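Viral interleukin-10 homolog (Human herpesvirus 5, PDB 1LQS) binds the human interleukin-10 receptor in competition with human interleukin-10 and triggers immunosuppressive signalling that the virus exploits. Local coordinates at residues Ala25-Asp30 against Arg96-Ser101; Lys39-Arg44 against Pro86-Glu91; Ile76-Gly81 against Thr90-Met95. One frame throughout, in Å; residues are numbered along the deposited sequence.

Interaction 1 (Ala25-Asp30 against Arg96-Ser101); sequences ATRLQD and RSTLES
Ser101 OG is gripped by two nitrogens of Arg27. NE and NH2 of Arg27 each donate to Ser101 OG, both at 3.1 Å. The hydroxyl oxygen sits at the edge of the guanidinium, nearly in its plane, so the arginine binds side-on and closes a fork around a single atom. The two N-H bonds converge on that atom and neither is straight (148° for NE). The contact belongs to the helical bundle of the IL-10 family. It joins helix 25-42 to helix 89-106, which run antiparallel at 160°, their axes 9.6 Å apart at closest approach here. The chain of Arg27 bends at chi2 and chi3, which turns the guanidinium toward Ser101, one turn beyond Thr98. Ser101 meets it with OG anti to its own N (chi1 -177°). The same NH2 also forms a salt bridge with Asp105, one turn further along helix 89-106. The head of Arg27 thus bridges a hydroxyl and a carboxylate on one helix, which probably holds its plane in place. The contact lies at the surface of the bundle. On helix 25-42, the neighbouring Leu28 and Gln29 touch the chain of another protein in the assembly, and Leu28 also packs on Glu150 of the second subunit. The base of Arg27 makes the apolar half of the contact. The backbones come nearest here, with CA of Arg27 6.2 Å from CA of Thr98. The methyl CG2 of Thr98 lies 3.5 Å from Arg27 CB and equally near Arg27 O.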
ATOM      1  N   ALA C  25     -14.571 -19.592   3.046  1.00 40.39           N
ATOM      2  CA  ALA C  25     -15.307 -19.703   4.302  1.00 39.01           C
ATOM      3  C   ALA C  25     -15.486 -21.119   4.892  1.00 37.91           C
ATOM      4  O   ALA C  25     -15.266 -21.316   6.090  1.00 38.00           O
ATOM      5  CB  ALA C  25     -16.653 -19.014   4.167  1.00 37.14           C
ATOM      6  N   THR C  26     -15.855 -22.103   4.077  1.00 36.45           N
ATOM      7  CA  THR C  26     -16.065 -23.450   4.606  1.00 36.65           C
ATOM      8  C   THR C  26     -14.784 -24.133   5.068  1.00 38.01           C
ATOM      9  O   THR C  26     -14.780 -24.822   6.096  1.00 37.98           O
ATOM     10  CB  THR C  26     -16.788 -24.370   3.601  1.00 35.24           C
ATOM     11  OG1 THR C  26     -18.062 -23.811   3.271  1.00 33.49           O
ATOM     12  CG2 THR C  26     -17.031 -25.738   4.226  1.00 35.85           C
ATOM     13  N   ARG C  27     -13.701 -23.953   4.318  1.00 38.39           N
ATOM     14  CA  ARG C  27     -12.436 -24.550   4.714  1.00 36.54           C
ATOM     15  C   ARG C  27     -11.932 -23.803   5.937  1.00 35.20           C
ATOM     16  O   ARG C  27     -11.306 -24.387   6.824  1.00 34.25           O
ATOM     17  CB  ARG C  27     -11.416 -24.480   3.584  1.00 36.04           C
ATOM     18  CG  ARG C  27     -11.739 -25.414   2.434  1.00 37.36           C
ATOM     19  CD  ARG C  27     -12.014 -24.615   1.178  1.00 38.98           C
ATOM     20  NE  ARG C  27     -10.979 -24.834   0.176  1.00 39.69           N
ATOM     21  CZ  ARG C  27     -10.750 -24.011  -0.838  1.00 40.32           C
ATOM     22  NH1 ARG C  27     -11.478 -22.913  -0.975  1.00 38.36           N
ATOM     23  NH2 ARG C  27      -9.805 -24.300  -1.720  1.00 40.55           N
ATOM     24  N   LEU C  28     -12.197 -22.510   5.991  1.00 33.46           N
ATOM     25  CA  LEU C  28     -11.783 -21.768   7.161  1.00 35.23           C
ATOM     26  C   LEU C  28     -12.525 -22.380   8.346  1.00 36.59           C
ATOM     27  O   LEU C  28     -11.962 -22.537   9.429  1.00 38.41           O
ATOM     28  CB  LEU C  28     -12.155 -20.298   7.030  1.00 34.94           C
ATOM     29  CG  LEU C  28     -11.188 -19.416   6.257  1.00 35.72           C
ATOM     30  CD1 LEU C  28     -11.798 -18.038   6.026  1.00 37.13           C
ATOM     31  CD2 LEU C  28      -9.914 -19.307   7.045  1.00 35.83           C
ATOM     32  N   GLN C  29     -13.790 -22.745   8.139  1.00 36.63           N
ATOM     33  CA  GLN C  29     -14.586 -23.327   9.221  1.00 35.36           C
ATOM     34  C   GLN C  29     -14.154 -24.743   9.590  1.00 35.02           C
ATOM     35  O   GLN C  29     -14.111 -25.080  10.769  1.00 34.80           O
ATOM     36  CB  GLN C  29     -16.068 -23.306   8.871  1.00 33.71           C
ATOM     37  CG  GLN C  29     -16.957 -23.536  10.058  1.00 30.07           C
ATOM     38  CD  GLN C  29     -18.393 -23.614   9.653  1.00 30.87           C
ATOM     39  OE1 GLN C  29     -18.754 -24.390   8.769  1.00 31.30           O
ATOM     40  NE2 GLN C  29     -19.234 -22.809  10.288  1.00 30.04           N
ATOM     41  N   ASP C  30     -13.850 -25.573   8.595  1.00 35.41           N
ATOM     42  CA  ASP C  30     -13.374 -26.919   8.883  1.00 35.81           C
ATOM     43  C   ASP C  30     -12.125 -26.825   9.767  1.00 34.85           C
ATOM     44  O   ASP C  30     -12.054 -27.475  10.805  1.00 36.79           O
ATOM     45  CB  ASP C  30     -12.975 -27.678   7.616  1.00 38.88           C
ATOM     46  CG  ASP C  30     -14.115 -27.866   6.648  1.00 42.94           C
ATOM     47  OD1 ASP C  30     -15.301 -27.845   7.059  1.00 44.41           O
ATOM     48  OD2 ASP C  30     -13.803 -28.058   5.453  1.00 46.44           O
ATOM     49  N   ARG C  96      -3.721 -29.808   7.725  1.00 43.75           N
ATOM     50  CA  ARG C  96      -2.699 -29.503   6.723  1.00 42.33           C
ATOM     51  C   ARG C  96      -3.336 -29.594   5.348  1.00 40.92           C
ATOM     52  O   ARG C  96      -3.137 -28.732   4.491  1.00 40.51           O
ATOM     53  CB  ARG C  96      -1.525 -30.485   6.801  1.00 43.53           C
ATOM     54  CG  ARG C  96      -0.356 -30.116   5.866  1.00 44.82           C
ATOM     55  CD  ARG C  96       0.587 -31.288   5.640  1.00 48.54           C
ATOM     56  NE  ARG C  96       1.755 -30.970   4.804  1.00 52.79           N
ATOM     57  CZ  ARG C  96       1.716 -30.597   3.522  1.00 54.48           C
ATOM     58  NH1 ARG C  96       0.560 -30.478   2.881  1.00 55.05           N
ATOM     59  NH2 ARG C  96       2.847 -30.358   2.868  1.00 54.49           N
ATOM     60  N   SER C  97      -4.114 -30.657   5.173  1.00 39.12           N
ATOM     61  CA  SER C  97      -4.831 -30.956   3.936  1.00 38.33           C
ATOM     62  C   SER C  97      -5.736 -29.798   3.511  1.00 38.95           C
ATOM     63  O   SER C  97      -5.690 -29.342   2.366  1.00 38.34           O
ATOM     64  CB  SER C  97      -5.667 -32.215   4.157  1.00 39.43           C
ATOM     65  OG  SER C  97      -6.190 -32.735   2.955  1.00 42.85           O
ATOM     66  N   THR C  98      -6.567 -29.334   4.443  1.00 38.73           N
ATOM     67  CA  THR C  98      -7.480 -28.232   4.177  1.00 38.62           C
ATOM     68  C   THR C  98      -6.699 -26.931   3.961  1.00 38.67           C
ATOM     69  O   THR C  98      -7.056 -26.108   3.117  1.00 38.83           O
ATOM     70  CB  THR C  98      -8.480 -28.040   5.349  1.00 38.32           C
ATOM     71  OG1 THR C  98      -9.397 -29.138   5.381  1.00 39.35           O
ATOM     72  CG2 THR C  98      -9.258 -26.738   5.197  1.00 38.03           C
ATOM     73  N   LEU C  99      -5.631 -26.748   4.721  1.00 38.39           N
ATOM     74  CA  LEU C  99      -4.850 -25.539   4.580  1.00 38.84           C
ATOM     75  C   LEU C  99      -4.219 -25.584   3.210  1.00 39.86           C
ATOM     76  O   LEU C  99      -4.101 -24.564   2.530  1.00 39.57           O
ATOM     77  CB  LEU C  99      -3.786 -25.468   5.670  1.00 39.31           C
ATOM     78  CG  LEU C  99      -3.057 -24.136   5.859  1.00 39.30           C
ATOM     79  CD1 LEU C  99      -4.041 -22.966   5.826  1.00 39.63           C
ATOM     80  CD2 LEU C  99      -2.309 -24.190   7.179  1.00 37.65           C
ATOM     81  N   GLU C 100      -3.837 -26.787   2.798  1.00 41.13           N
ATOM     82  CA  GLU C 100      -3.229 -26.987   1.491  1.00 43.05           C
ATOM     83  C   GLU C 100      -4.267 -26.566   0.437  1.00 45.09           C
ATOM     84  O   GLU C 100      -3.968 -25.812  -0.488  1.00 45.19           O
ATOM     85  CB  GLU C 100      -2.844 -28.463   1.338  1.00 43.02           C
ATOM     86  CG  GLU C 100      -1.826 -28.774   0.244  1.00 45.58           C
ATOM     87  CD  GLU C 100      -0.496 -28.049   0.437  1.00 47.90           C
ATOM     88  OE1 GLU C 100       0.072 -28.109   1.551  1.00 51.12           O
ATOM     89  OE2 GLU C 100      -0.006 -27.430  -0.529  1.00 46.73           O
ATOM     90  N   SER C 101      -5.499 -27.038   0.607  1.00 46.28           N
ATOM     91  CA  SER C 101      -6.579 -26.717  -0.313  1.00 46.63           C
ATOM     92  C   SER C 101      -6.695 -25.207  -0.484  1.00 47.19           C
ATOM     93  O   SER C 101      -6.819 -24.706  -1.606  1.00 46.48           O
ATOM     94  CB  SER C 101      -7.897 -27.286   0.213  1.00 47.22           C
ATOM     95  OG  SER C 101      -8.957 -27.046  -0.692  1.00 47.23           O
TER

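Interaction 2 (Lys39-Arg44 against Pro86-Glu91); sequences KPTLQR and PGLKTE
No flat group of either segment takes part where Leu88 meets Thr41 and Leu42 methyl to methyl; the nearby ring is that of Tyr85, which packs beside Thr41 and Leu42. One methyl, Leu88 CD1, does the touching on its side. It lies 3.4 Å from Leu42 CD2 and 3.9 Å from Thr41 CG2. The two approaches differ. The Leu42 and Leu88 chains run alongside one another, pointing opposite ways, whereas Thr41 and Leu88 reach out and meet tip to tip. Thr41 offers its methyl because CG2 is anti to the backbone N, while OG1 lies beside that N (chi1 -67°). With CG beside the backbone N, Leu42 holds CD2 within reach of the same leucine methyl. The contact closes one end of the IL-10-type bundle. Thr41 and Leu42 are in the last turn of helix 25-42, and Leu88 is the N-cap residue of helix 89-106. The backbones stay well apart, the nearest CA atoms being those of Thr41 and Leu88 at 8.9 Å. Around the contact, Phe35 packs on Leu42 and Val38 on Leu88. Leu42 also packs on Leu139 of the second subunit, and Gln43, just past the helix end, hydrogen-bonds through OE1 to the chain of another protein, probably the bound receptor, and through NE2 to Ser140 O of the second subunit.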
ATOM      1  N   LYS C  39      -7.759 -28.526  20.596  1.00 42.42           N
ATOM      2  CA  LYS C  39      -7.278 -27.272  21.175  1.00 42.44           C
ATOM      3  C   LYS C  39      -6.672 -27.429  22.571  1.00 43.21           C
ATOM      4  O   LYS C  39      -5.583 -26.918  22.849  1.00 43.11           O
ATOM      5  CB  LYS C  39      -8.426 -26.261  21.200  1.00 42.15           C
ATOM      6  CG  LYS C  39      -8.023 -24.816  21.376  1.00 41.53           C
ATOM      7  CD  LYS C  39      -9.264 -23.933  21.359  1.00 40.67           C
ATOM      8  CE  LYS C  39      -8.919 -22.478  21.522  1.00 40.71           C
ATOM      9  NZ  LYS C  39     -10.087 -21.738  22.021  1.00 40.45           N
ATOM     10  N   PRO C  40      -7.373 -28.127  23.479  1.00 43.81           N
ATOM     11  CA  PRO C  40      -6.797 -28.285  24.819  1.00 43.90           C
ATOM     12  C   PRO C  40      -5.450 -29.020  24.869  1.00 42.90           C
ATOM     13  O   PRO C  40      -4.635 -28.752  25.747  1.00 42.89           O
ATOM     14  CB  PRO C  40      -7.919 -28.980  25.612  1.00 42.89           C
ATOM     15  CG  PRO C  40      -8.809 -29.563  24.566  1.00 43.85           C
ATOM     16  CD  PRO C  40      -8.782 -28.550  23.460  1.00 43.31           C
ATOM     17  N   THR C  41      -5.206 -29.936  23.938  1.00 42.65           N
ATOM     18  CA  THR C  41      -3.920 -30.623  23.917  1.00 42.71           C
ATOM     19  C   THR C  41      -2.832 -29.653  23.435  1.00 44.38           C
ATOM     20  O   THR C  41      -1.869 -29.374  24.159  1.00 46.35           O
ATOM     21  CB  THR C  41      -3.930 -31.837  22.975  1.00 42.76           C
ATOM     22  OG1 THR C  41      -4.805 -32.841  23.499  1.00 43.97           O
ATOM     23  CG2 THR C  41      -2.521 -32.420  22.825  1.00 39.70           C
ATOM     24  N   LEU C  42      -2.999 -29.127  22.222  1.00 43.89           N
ATOM     25  CA  LEU C  42      -2.029 -28.204  21.641  1.00 43.36           C
ATOM     26  C   LEU C  42      -1.767 -26.957  22.462  1.00 44.54           C
ATOM     27  O   LEU C  42      -0.696 -26.366  22.337  1.00 46.53           O
ATOM     28  CB  LEU C  42      -2.447 -27.771  20.226  1.00 41.15           C
ATOM     29  CG  LEU C  42      -2.595 -28.869  19.169  1.00 40.46           C
ATOM     30  CD1 LEU C  42      -2.779 -28.255  17.796  1.00 37.54           C
ATOM     31  CD2 LEU C  42      -1.367 -29.753  19.187  1.00 39.39           C
ATOM     32  N   GLN C  43      -2.719 -26.540  23.293  1.00 44.76           N
ATOM     33  CA  GLN C  43      -2.499 -25.335  24.086  1.00 46.18           C
ATOM     34  C   GLN C  43      -2.185 -25.603  25.556  1.00 48.91           C
ATOM     35  O   GLN C  43      -2.425 -24.746  26.412  1.00 47.54           O
ATOM     36  CB  GLN C  43      -3.701 -24.385  23.983  1.00 44.83           C
ATOM     37  CG  GLN C  43      -4.029 -23.900  22.565  1.00 40.77           C
ATOM     38  CD  GLN C  43      -5.112 -22.829  22.543  1.00 38.30           C
ATOM     39  OE1 GLN C  43      -6.070 -22.888  23.304  1.00 35.04           O
ATOM     40  NE2 GLN C  43      -4.965 -21.852  21.662  1.00 39.84           N
ATOM     41  N   ARG C  44      -1.633 -26.780  25.850  1.00 53.60           N
ATOM     42  CA  ARG C  44      -1.294 -27.115  27.232  1.00 57.93           C
ATOM     43  C   ARG C  44      -0.023 -26.425  27.714  1.00 58.95           C
ATOM     44  O   ARG C  44      -0.090 -25.554  28.584  1.00 58.50           O
ATOM     45  CB  ARG C  44      -1.187 -28.636  27.431  1.00 59.61           C
ATOM     46  CG  ARG C  44      -2.397 -29.178  28.196  1.00 63.81           C
ATOM     47  CD  ARG C  44      -2.189 -30.538  28.852  1.00 65.70           C
ATOM     48  NE  ARG C  44      -1.974 -31.611  27.887  1.00 69.38           N
ATOM     49  CZ  ARG C  44      -2.285 -32.884  28.114  1.00 71.37           C
ATOM     50  NH1 ARG C  44      -2.831 -33.230  29.277  1.00 72.11           N
ATOM     51  NH2 ARG C  44      -2.043 -33.811  27.191  1.00 70.82           N
ATOM     52  N   PRO C  86       1.976 -37.535  18.382  1.00 50.94           N
ATOM     53  CA  PRO C  86       1.578 -38.751  17.665  1.00 51.01           C
ATOM     54  C   PRO C  86       0.090 -39.101  17.742  1.00 50.16           C
ATOM     55  O   PRO C  86      -0.438 -39.761  16.849  1.00 50.38           O
ATOM     56  CB  PRO C  86       2.473 -39.825  18.288  1.00 48.73           C
ATOM     57  CG  PRO C  86       2.617 -39.353  19.681  1.00 48.39           C
ATOM     58  CD  PRO C  86       2.849 -37.865  19.523  1.00 49.48           C
ATOM     59  N   GLY C  87      -0.583 -38.658  18.799  1.00 48.92           N
ATOM     60  CA  GLY C  87      -1.999 -38.960  18.935  1.00 50.39           C
ATOM     61  C   GLY C  87      -2.903 -38.192  17.977  1.00 51.34           C
ATOM     62  O   GLY C  87      -3.867 -38.741  17.445  1.00 49.76           O
ATOM     63  N   LEU C  88      -2.576 -36.924  17.746  1.00 52.15           N
ATOM     64  CA  LEU C  88      -3.365 -36.064  16.878  1.00 52.37           C
ATOM     65  C   LEU C  88      -2.976 -36.141  15.413  1.00 52.56           C
ATOM     66  O   LEU C  88      -3.414 -35.310  14.625  1.00 52.22           O
ATOM     67  CB  LEU C  88      -3.224 -34.617  17.321  1.00 53.35           C
ATOM     68  CG  LEU C  88      -2.991 -34.378  18.807  1.00 55.06           C
ATOM     69  CD1 LEU C  88      -2.483 -32.960  18.997  1.00 55.98           C
ATOM     70  CD2 LEU C  88      -4.268 -34.631  19.592  1.00 55.58           C
ATOM     71  N   LYS C  89      -2.162 -37.117  15.031  1.00 53.07           N
ATOM     72  CA  LYS C  89      -1.749 -37.203  13.635  1.00 53.66           C
ATOM     73  C   LYS C  89      -2.888 -37.040  12.644  1.00 52.59           C
ATOM     74  O   LYS C  89      -2.749 -36.333  11.649  1.00 54.19           O
ATOM     75  CB  LYS C  89      -1.009 -38.510  13.352  1.00 55.23           C
ATOM     76  CG  LYS C  89       0.515 -38.357  13.404  1.00 59.62           C
ATOM     77  CD  LYS C  89       1.248 -39.600  12.880  1.00 61.10           C
ATOM     78  CE  LYS C  89       1.064 -39.784  11.372  1.00 61.59           C
ATOM     79  NZ  LYS C  89      -0.351 -40.071  10.983  1.00 63.47           N
ATOM     80  N   THR C  90      -4.011 -37.689  12.916  1.00 50.80           N
ATOM     81  CA  THR C  90      -5.167 -37.610  12.038  1.00 48.57           C
ATOM     82  C   THR C  90      -5.681 -36.183  11.936  1.00 47.10           C
ATOM     83  O   THR C  90      -5.825 -35.647  10.837  1.00 46.53           O
ATOM     84  CB  THR C  90      -6.260 -38.528  12.550  1.00 49.71           C
ATOM     85  OG1 THR C  90      -5.720 -39.852  12.645  1.00 50.62           O
ATOM     86  CG2 THR C  90      -7.468 -38.520  11.617  1.00 45.78           C
ATOM     87  N   GLU C  91      -5.957 -35.567  13.080  1.00 46.43           N
ATOM     88  CA  GLU C  91      -6.426 -34.184  13.108  1.00 46.11           C
ATOM     89  C   GLU C  91      -5.420 -33.267  12.414  1.00 44.74           C
ATOM     90  O   GLU C  91      -5.796 -32.381  11.659  1.00 44.09           O
ATOM     91  CB  GLU C  91      -6.624 -33.707  14.545  1.00 46.31           C
ATOM     92  CG  GLU C  91      -7.869 -34.233  15.211  1.00 48.23           C
ATOM     93  CD  GLU C  91      -7.742 -35.666  15.687  1.00 50.67           C
ATOM     94  OE1 GLU C  91      -8.770 -36.205  16.148  1.00 52.23           O
ATOM     95  OE2 GLU C  91      -6.633 -36.249  15.619  1.00 50.60           O
TER

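Interaction 3 (Ile76-Gly81 against Thr90-Met95); sequences IVFPAG and TELHSM
An antiparallel helical hairpin brings Phe78 of helix 62-84 against Leu92 and Met95 of helix 89-106. The two helices follow one another in the IL-10-type bundle, joined by a short connection. Their axes pass 9.8 Å apart here, at 160°. Phe78 has the largest share of the contact. Its chi1 of -92° carries the ring across toward the partner helix, where it meets the backbone O and a methyl of Leu92, and Met95 CB. The ring atoms CD2, CE2 and CZ do the touching; Leu92 O and Met95 CB come at the ring obliquely. Phe78 CE2 lies 3.4 Å from Leu92 O and 3.9 Å from the methyl Leu92 CD2. Phe78 CZ approaches Met95 CB at 3.6 Å. The ring and the Met95 chain cross at about a right angle, and the bend of Met95 at chi3 brings its CE back near Phe78 CE2 as well. All four touching residues are buried. Leu142 of the second subunit packs on both Phe78 and Met95, as expected for the intertwined dimer of this family, in which helices of one chain complete the core of the other. Met95 also meets Leu31 and Thr34 of helix 25-42. Helix 62-84 is kinked at Pro79, whose N has no hydrogen to give to the turn before. The other methyl of Leu92 meets backbone one turn on from Phe78: CD1 lies 3.5 Å from Gly81 O.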
ATOM      1  N   ILE C  76       6.891 -27.244   7.209  1.00 43.96           N
ATOM      2  CA  ILE C  76       7.684 -27.547   8.393  1.00 44.21           C
ATOM      3  C   ILE C  76       6.872 -27.824   9.652  1.00 44.90           C
ATOM      4  O   ILE C  76       6.965 -28.910  10.235  1.00 44.40           O
ATOM      5  CB  ILE C  76       8.677 -26.401   8.712  1.00 44.15           C
ATOM      6  CG1 ILE C  76       9.582 -26.130   7.508  1.00 43.90           C
ATOM      7  CG2 ILE C  76       9.532 -26.779   9.900  1.00 44.20           C
ATOM      8  CD1 ILE C  76      10.377 -27.331   7.066  1.00 43.35           C
ATOM      9  N   VAL C  77       6.082 -26.838  10.073  1.00 45.53           N
ATOM     10  CA  VAL C  77       5.278 -26.967  11.288  1.00 45.78           C
ATOM     11  C   VAL C  77       4.385 -28.211  11.335  1.00 46.47           C
ATOM     12  O   VAL C  77       4.531 -29.056  12.222  1.00 45.00           O
ATOM     13  CB  VAL C  77       4.390 -25.724  11.506  1.00 46.38           C
ATOM     14  CG1 VAL C  77       3.776 -25.779  12.893  1.00 46.22           C
ATOM     15  CG2 VAL C  77       5.200 -24.449  11.328  1.00 44.46           C
ATOM     16  N   PHE C  78       3.455 -28.331  10.394  1.00 46.20           N
ATOM     17  CA  PHE C  78       2.582 -29.492  10.414  1.00 47.22           C
ATOM     18  C   PHE C  78       3.340 -30.809  10.365  1.00 48.25           C
ATOM     19  O   PHE C  78       3.086 -31.692  11.187  1.00 51.06           O
ATOM     20  CB  PHE C  78       1.539 -29.433   9.293  1.00 45.95           C
ATOM     21  CG  PHE C  78       0.249 -28.778   9.709  1.00 44.52           C
ATOM     22  CD1 PHE C  78      -0.115 -27.537   9.204  1.00 43.28           C
ATOM     23  CD2 PHE C  78      -0.596 -29.400  10.621  1.00 44.23           C
ATOM     24  CE1 PHE C  78      -1.290 -26.928   9.598  1.00 41.48           C
ATOM     25  CE2 PHE C  78      -1.778 -28.793  11.022  1.00 44.64           C
ATOM     26  CZ  PHE C  78      -2.122 -27.551  10.505  1.00 43.59           C
ATOM     27  N   PRO C  79       4.275 -30.972   9.411  1.00 47.84           N
ATOM     28  CA  PRO C  79       5.019 -32.231   9.346  1.00 47.39           C
ATOM     29  C   PRO C  79       5.726 -32.512  10.661  1.00 48.57           C
ATOM     30  O   PRO C  79       5.671 -33.624  11.169  1.00 49.55           O
ATOM     31  CB  PRO C  79       5.991 -31.998   8.202  1.00 46.55           C
ATOM     32  CG  PRO C  79       5.233 -31.100   7.303  1.00 48.15           C
ATOM     33  CD  PRO C  79       4.625 -30.109   8.272  1.00 48.27           C
ATOM     34  N   ALA C  80       6.381 -31.498  11.217  1.00 49.65           N
ATOM     35  CA  ALA C  80       7.078 -31.661  12.484  1.00 50.52           C
ATOM     36  C   ALA C  80       6.074 -31.995  13.579  1.00 52.67           C
ATOM     37  O   ALA C  80       6.415 -32.642  14.564  1.00 53.57           O
ATOM     38  CB  ALA C  80       7.825 -30.394  12.839  1.00 49.52           C
ATOM     39  N   GLY C  81       4.831 -31.549  13.392  1.00 54.78           N
ATOM     40  CA  GLY C  81       3.779 -31.794  14.364  1.00 55.20           C
ATOM     41  C   GLY C  81       3.456 -33.259  14.581  1.00 56.48           C
ATOM     42  O   GLY C  81       3.091 -33.658  15.688  1.00 55.76           O
ATOM     43  N   THR C  90      -4.011 -37.689  12.916  1.00 50.80           N
ATOM     44  CA  THR C  90      -5.167 -37.610  12.038  1.00 48.57           C
ATOM     45  C   THR C  90      -5.681 -36.183  11.936  1.00 47.10           C
ATOM     46  O   THR C  90      -5.825 -35.647  10.837  1.00 46.53           O
ATOM     47  CB  THR C  90      -6.260 -38.528  12.550  1.00 49.71           C
ATOM     48  OG1 THR C  90      -5.720 -39.852  12.645  1.00 50.62           O
ATOM     49  CG2 THR C  90      -7.468 -38.520  11.617  1.00 45.78           C
ATOM     50  N   GLU C  91      -5.957 -35.567  13.080  1.00 46.43           N
ATOM     51  CA  GLU C  91      -6.426 -34.184  13.108  1.00 46.11           C
ATOM     52  C   GLU C  91      -5.420 -33.267  12.414  1.00 44.74           C
ATOM     53  O   GLU C  91      -5.796 -32.381  11.659  1.00 44.09           O
ATOM     54  CB  GLU C  91      -6.624 -33.707  14.545  1.00 46.31           C
ATOM     55  CG  GLU C  91      -7.869 -34.233  15.211  1.00 48.23           C
ATOM     56  CD  GLU C  91      -7.742 -35.666  15.687  1.00 50.67           C
ATOM     57  OE1 GLU C  91      -8.770 -36.205  16.148  1.00 52.23           O
ATOM     58  OE2 GLU C  91      -6.633 -36.249  15.619  1.00 50.60           O
ATOM     59  N   LEU C  92      -4.137 -33.490  12.679  1.00 44.61           N
ATOM     60  CA  LEU C  92      -3.078 -32.699  12.075  1.00 43.88           C
ATOM     61  C   LEU C  92      -3.119 -32.775  10.556  1.00 44.05           C
ATOM     62  O   LEU C  92      -3.100 -31.749   9.888  1.00 45.10           O
ATOM     63  CB  LEU C  92      -1.717 -33.157  12.598  1.00 42.14           C
ATOM     64  CG  LEU C  92      -1.425 -32.697  14.031  1.00 42.74           C
ATOM     65  CD1 LEU C  92      -0.168 -33.354  14.553  1.00 41.97           C
ATOM     66  CD2 LEU C  92      -1.287 -31.184  14.061  1.00 41.52           C
ATOM     67  N   HIS C  93      -3.192 -33.986  10.016  1.00 44.51           N
ATOM     68  CA  HIS C  93      -3.235 -34.190   8.571  1.00 46.47           C
ATOM     69  C   HIS C  93      -4.450 -33.530   7.937  1.00 46.58           C
ATOM     70  O   HIS C  93      -4.356 -32.923   6.875  1.00 47.05           O
ATOM     71  CB  HIS C  93      -3.239 -35.688   8.248  1.00 48.62           C
ATOM     72  CG  HIS C  93      -1.951 -36.381   8.577  1.00 51.40           C
ATOM     73  ND1 HIS C  93      -1.761 -37.732   8.379  1.00 52.32           N
ATOM     74  CD2 HIS C  93      -0.782 -35.905   9.070  1.00 51.84           C
ATOM     75  CE1 HIS C  93      -0.531 -38.056   8.734  1.00 53.48           C
ATOM     76  NE2 HIS C  93       0.084 -36.965   9.156  1.00 50.81           N
ATOM     77  N   SER C  94      -5.596 -33.657   8.596  1.00 46.14           N
ATOM     78  CA  SER C  94      -6.834 -33.069   8.103  1.00 45.34           C
ATOM     79  C   SER C  94      -6.666 -31.562   7.908  1.00 44.62           C
ATOM     80  O   SER C  94      -7.056 -31.006   6.883  1.00 44.51           O
ATOM     81  CB  SER C  94      -7.956 -33.347   9.107  1.00 45.25           C
ATOM     82  OG  SER C  94      -9.109 -32.579   8.824  1.00 45.16           O
ATOM     83  N   MET C  95      -6.078 -30.914   8.905  1.00 42.61           N
ATOM     84  CA  MET C  95      -5.868 -29.486   8.852  1.00 42.54           C
ATOM     85  C   MET C  95      -4.863 -29.115   7.769  1.00 43.87           C
ATOM     86  O   MET C  95      -5.130 -28.211   6.969  1.00 43.86           O
ATOM     87  CB  MET C  95      -5.416 -28.950  10.227  1.00 42.34           C
ATOM     88  CG  MET C  95      -6.530 -28.956  11.300  1.00 41.82           C
ATOM     89  SD  MET C  95      -6.173 -28.158  12.914  1.00 42.23           S
ATOM     90  CE  MET C  95      -4.966 -29.315  13.598  1.00 41.90           C
TER

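Overall arrangement
All three contacts use helix 89-106 or, in interaction 2, its N-cap. Helix 25-42 is the partner in interactions 1 and 2, and helix 62-84 in interaction 3. Centres of interactions 1 and 2 are about 17 Å apart, those of 1 and 3 about 13 Å, and those of 2 and 3 about 10 Å. Along the chain, interactions 2 and 3 are both nested inside the loop closed by interaction 1. The segments of interactions 2 and 3 share Thr90 and Glu91, while 1 and 3 touch directly, with Leu99 CD2 3.8 Å from Phe78 CE1. Each contact also touches the second subunit: through Leu28 and Leu99 in 1, Leu42 and Gln43 in 2, and Phe78 and Met95 among others in 3.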